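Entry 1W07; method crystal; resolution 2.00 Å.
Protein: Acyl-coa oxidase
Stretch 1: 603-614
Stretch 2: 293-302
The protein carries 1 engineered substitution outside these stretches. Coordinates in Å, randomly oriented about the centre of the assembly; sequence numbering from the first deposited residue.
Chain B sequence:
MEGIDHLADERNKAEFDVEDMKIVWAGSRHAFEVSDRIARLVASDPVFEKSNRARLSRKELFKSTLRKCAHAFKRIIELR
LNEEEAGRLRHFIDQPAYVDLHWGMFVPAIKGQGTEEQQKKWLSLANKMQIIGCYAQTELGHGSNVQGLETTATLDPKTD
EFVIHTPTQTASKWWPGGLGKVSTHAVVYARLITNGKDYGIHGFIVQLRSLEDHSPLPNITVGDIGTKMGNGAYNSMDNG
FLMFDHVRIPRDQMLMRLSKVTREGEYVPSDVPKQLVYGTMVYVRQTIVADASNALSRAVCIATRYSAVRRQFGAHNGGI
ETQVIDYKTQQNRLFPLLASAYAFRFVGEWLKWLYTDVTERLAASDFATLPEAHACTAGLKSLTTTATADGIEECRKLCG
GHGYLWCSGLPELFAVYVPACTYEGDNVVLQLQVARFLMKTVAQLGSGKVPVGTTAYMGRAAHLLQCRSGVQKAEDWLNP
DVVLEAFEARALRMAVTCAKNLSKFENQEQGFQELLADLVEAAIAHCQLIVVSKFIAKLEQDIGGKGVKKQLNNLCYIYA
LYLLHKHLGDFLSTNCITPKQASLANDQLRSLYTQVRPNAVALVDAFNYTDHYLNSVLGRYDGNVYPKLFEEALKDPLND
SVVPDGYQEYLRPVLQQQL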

# COMPACT_ATOMS: atom_id res chain seq x y z
N LEU B 603 3.24 -10.88 22.77
CA LEU B 603 2.06 -11.21 21.97
C LEU B 603 2.42 -11.60 20.53
O LEU B 603 1.69 -12.37 19.89
CB LEU B 603 1.08 -10.03 21.97
CG LEU B 603 0.33 -9.82 23.29
CD1 LEU B 603 -0.47 -8.53 23.25
CD2 LEU B 603 -0.58 -11.01 23.53
N VAL B 604 3.54 -11.09 20.00
CA VAL B 604 3.92 -11.48 18.64
C VAL B 604 4.83 -12.70 18.68
O VAL B 604 4.95 -13.42 17.68
CB VAL B 604 4.60 -10.32 17.85
CG1 VAL B 604 3.65 -9.13 17.79
CG2 VAL B 604 5.98 -9.93 18.46
N ASP B 605 5.47 -12.95 19.83
CA ASP B 605 6.34 -14.13 19.96
C ASP B 605 5.42 -15.34 19.96
O ASP B 605 5.82 -16.45 19.58
CB ASP B 605 7.14 -14.11 21.26
CG ASP B 605 8.21 -13.04 21.30
OD1 ASP B 605 8.74 -12.64 20.23
OD2 ASP B 605 8.55 -12.60 22.43
N ALA B 606 4.18 -15.14 20.40
CA ALA B 606 3.21 -16.24 20.45
C ALA B 606 3.00 -16.86 19.07
O ALA B 606 2.53 -18.00 18.96
CB ALA B 606 1.89 -15.73 21.01
N PHE B 607 3.33 -16.12 18.02
CA PHE B 607 3.18 -16.60 16.64
C PHE B 607 4.18 -17.73 16.39
O PHE B 607 3.99 -18.58 15.52
CB PHE B 607 3.45 -15.45 15.65
CG PHE B 607 2.53 -14.26 15.83
CD1 PHE B 607 2.92 -12.99 15.43
CD2 PHE B 607 1.26 -14.43 16.39
CE1 PHE B 607 2.06 -11.89 15.58
CE2 PHE B 607 0.39 -13.34 16.55
CZ PHE B 607 0.79 -12.07 16.14
N ASN B 608 5.25 -17.73 17.18
CA ASN B 608 6.28 -18.76 17.09
C ASN B 608 6.98 -18.84 15.73
O ASN B 608 7.35 -19.93 15.27
CB ASN B 608 5.68 -20.12 17.44
CG ASN B 608 6.73 -21.14 17.73
OD1 ASN B 608 7.65 -20.89 18.51
ND2 ASN B 608 6.62 -22.32 17.12
N TYR B 609 7.17 -17.70 15.09
CA TYR B 609 7.82 -17.64 13.78
C TYR B 609 9.34 -17.72 13.90
O TYR B 609 9.93 -17.11 14.80
CB TYR B 609 7.45 -16.33 13.07
CG TYR B 609 6.02 -16.27 12.58
CD1 TYR B 609 5.32 -15.07 12.57
CD2 TYR B 609 5.37 -17.41 12.09
CE1 TYR B 609 4.00 -14.99 12.10
CE2 TYR B 609 4.04 -17.34 11.61
CZ TYR B 609 3.37 -16.12 11.62
OH TYR B 609 2.08 -16.01 11.13
N THR B 610 9.97 -18.46 12.99
CA THR B 610 11.43 -18.58 12.99
C THR B 610 11.95 -17.35 12.22
O THR B 610 11.19 -16.73 11.47
CB THR B 610 11.92 -19.82 12.20
OG1 THR B 610 11.55 -19.68 10.82
CG2 THR B 610 11.31 -21.12 12.77
N ASP B 611 13.22 -17.00 12.41
CA ASP B 611 13.77 -15.86 11.69
C ASP B 611 13.80 -16.17 10.20
O ASP B 611 13.64 -15.28 9.36
CB ASP B 611 15.19 -15.55 12.17
CG ASP B 611 15.22 -14.71 13.43
OD1 ASP B 611 14.18 -14.10 13.77
OD2 ASP B 611 16.29 -14.65 14.06
N HIS B 612 14.02 -17.45 9.88
CA HIS B 612 14.06 -17.86 8.49
C HIS B 612 12.72 -17.56 7.81
O HIS B 612 12.70 -17.05 6.69
CB HIS B 612 14.37 -19.36 8.38
CG HIS B 612 14.26 -19.90 6.99
ND1 HIS B 612 13.06 -20.27 6.42
CD2 HIS B 612 15.21 -20.12 6.04
CE1 HIS B 612 13.27 -20.69 5.19
NE2 HIS B 612 14.56 -20.61 4.93
N TYR B 613 11.62 -17.87 8.48
CA TYR B 613 10.29 -17.64 7.91
C TYR B 613 9.97 -16.15 7.80
O TYR B 613 9.46 -15.68 6.78
CB TYR B 613 9.22 -18.33 8.74
CG TYR B 613 7.83 -18.23 8.15
CD1 TYR B 613 7.53 -18.82 6.92
CD2 TYR B 613 6.82 -17.53 8.81
CE1 TYR B 613 6.26 -18.74 6.37
CE2 TYR B 613 5.55 -17.44 8.27
CZ TYR B 613 5.28 -18.04 7.06
OH TYR B 613 4.00 -17.99 6.59
N LEU B 614 10.27 -15.41 8.87
CA LEU B 614 10.02 -13.98 8.89
C LEU B 614 10.87 -13.26 7.86
O LEU B 614 10.43 -12.26 7.29
CB LEU B 614 10.31 -13.39 10.28
CG LEU B 614 9.19 -13.39 11.33
CD1 LEU B 614 9.66 -12.67 12.59
CD2 LEU B 614 7.96 -12.71 10.76
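Stretch 2 293-302: SNALSRAVCI

Stretch 2 is helical throughout, part of a helix that runs on at both ends. It lies across a bent segment. Stretch 1 leaves one helix, passes through a type I turn from D605 to N608, and enters another helix at D611. N608 has positive phi. T610 is the N-cap of the second helix: its OG1, with chi1 p, accepts from Y613 N at 3.0 Å.

The register follows this bend. V604 lies nearest C301, with CA atoms 4.9 Å apart. F607 CA is 7.2 Å from S297 CA, and L614 CA is 6.6 Å from R298 CA. From V604 to F607, stretch 1 therefore passes from the later part of stretch 2 toward its earlier part. Farther along, L614 comes back over the later part of the helix. A295 and A299 point away from the contact; S297 and C301 point toward it.

V604 makes a close contact: its CB packs on the helix backbone, 3.6 Å from C301 CA. Its chi1 is m, and its CG1 lies 3.9 Å from V300 CG1. The CB of C301 meets the edge of the F607 ring, 3.9 Å from F607 CD1, while its SG, at t, reaches L614 CD1 at 3.6 Å. L614 (m, t) also places its CD2 4.0 Å from I302 CG1.

F607 has chi1 m and points toward the helix. One face of its ring receives S297 CB in a CH-pi contact, 3.5 Å from CB to the ring centroid and 13° off the normal.

S297 is p, which holds OG close to its own helix backbone: S297 OG is 2.9 Å from S293 O and 2.7 Å from N294 O. The same OG meets Y609 OH at 2.5 Å, a very short hydrogen bond whose proton arrangement remains open. Y609 has chi1 m and points toward stretch 2. Water 1 bridges Y609 OH and N294 OD1, at 2.7 Å from each.

R298 is m, t, p, with chi4 at 170°. Its CB points sideways, but the end of the chain comes nearer to stretch 1. Its CG packs 3.5 Å from Y609 CE1. The guanidinium lies over one face of the Y613 ring, a cation-pi contact with R298 CZ 4.1 Å from the ring centroid. Y613 has chi1 t; its CB also points sideways while its end approaches the helix. R298 NH2 is 3.0 Å from Y613 O. Water 2 donates to L614 O at 2.7 Å and accepts a weak bond from R298 NH2 at 3.1 Å.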

# COMPACT_ATOMS: atom_id res chain seq x y z
N SER B 293 -4.77 -13.98 8.64
CA SER B 293 -4.15 -13.89 9.96
C SER B 293 -2.67 -14.24 9.87
O SER B 293 -1.85 -13.63 10.54
CB SER B 293 -4.87 -14.81 10.96
OG SER B 293 -4.72 -16.17 10.63
N ASN B 294 -2.34 -15.21 9.02
CA ASN B 294 -0.94 -15.59 8.83
C ASN B 294 -0.12 -14.39 8.37
O ASN B 294 0.84 -14.01 9.03
CB ASN B 294 -0.80 -16.71 7.77
CG ASN B 294 -1.15 -18.08 8.31
OD1 ASN B 294 -0.70 -18.48 9.38
ND2 ASN B 294 -1.94 -18.83 7.55
N ALA B 295 -0.50 -13.79 7.25
CA ALA B 295 0.22 -12.65 6.70
C ALA B 295 0.22 -11.44 7.63
O ALA B 295 1.27 -10.80 7.83
CB ALA B 295 -0.35 -12.25 5.31
N LEU B 296 -0.93 -11.13 8.23
CA LEU B 296 -0.99 -9.96 9.10
C LEU B 296 -0.09 -10.11 10.31
O LEU B 296 0.65 -9.18 10.65
CB LEU B 296 -2.43 -9.67 9.53
CG LEU B 296 -2.66 -8.40 10.36
CD1 LEU B 296 -2.08 -7.19 9.64
CD2 LEU B 296 -4.16 -8.20 10.61
N SER B 297 -0.15 -11.27 10.96
CA SER B 297 0.68 -11.54 12.13
C SER B 297 2.16 -11.44 11.79
O SER B 297 2.96 -11.02 12.64
CB SER B 297 0.39 -12.95 12.68
OG SER B 297 0.72 -13.97 11.74
N ARG B 298 2.56 -11.80 10.57
CA ARG B 298 3.98 -11.72 10.22
C ARG B 298 4.39 -10.26 10.23
O ARG B 298 5.41 -9.90 10.84
CB ARG B 298 4.26 -12.32 8.84
CG ARG B 298 4.12 -13.84 8.76
CD ARG B 298 4.20 -14.34 7.30
NE ARG B 298 5.53 -14.16 6.73
CZ ARG B 298 5.93 -14.66 5.57
NH1 ARG B 298 5.09 -15.36 4.81
NH2 ARG B 298 7.19 -14.51 5.17
N ALA B 299 3.61 -9.41 9.55
CA ALA B 299 3.90 -8.00 9.46
C ALA B 299 3.91 -7.34 10.84
O ALA B 299 4.82 -6.59 11.17
CB ALA B 299 2.88 -7.29 8.53
N VAL B 300 2.89 -7.63 11.65
CA VAL B 300 2.78 -7.08 13.01
C VAL B 300 3.97 -7.53 13.90
O VAL B 300 4.46 -6.75 14.73
CB VAL B 300 1.45 -7.51 13.67
CG1 VAL B 300 1.45 -7.20 15.18
CG2 VAL B 300 0.28 -6.79 12.96
N CYS B 301 4.41 -8.77 13.74
CA CYS B 301 5.53 -9.28 14.52
C CYS B 301 6.76 -8.43 14.20
O CYS B 301 7.49 -8.01 15.10
CB CYS B 301 5.79 -10.74 14.15
SG CYS B 301 7.19 -11.55 14.98
N ILE B 302 6.98 -8.15 12.92
CA ILE B 302 8.13 -7.37 12.49
C ILE B 302 8.07 -5.94 13.02
O ILE B 302 9.02 -5.44 13.62
CB ILE B 302 8.25 -7.36 10.94
CG1 ILE B 302 8.48 -8.80 10.44
CG2 ILE B 302 9.40 -6.45 10.51
CD1 ILE B 302 8.38 -8.98 8.91
O HOH W 1 0.46 -18.13 11.76
O HOH W 2 7.77 -11.94 6.74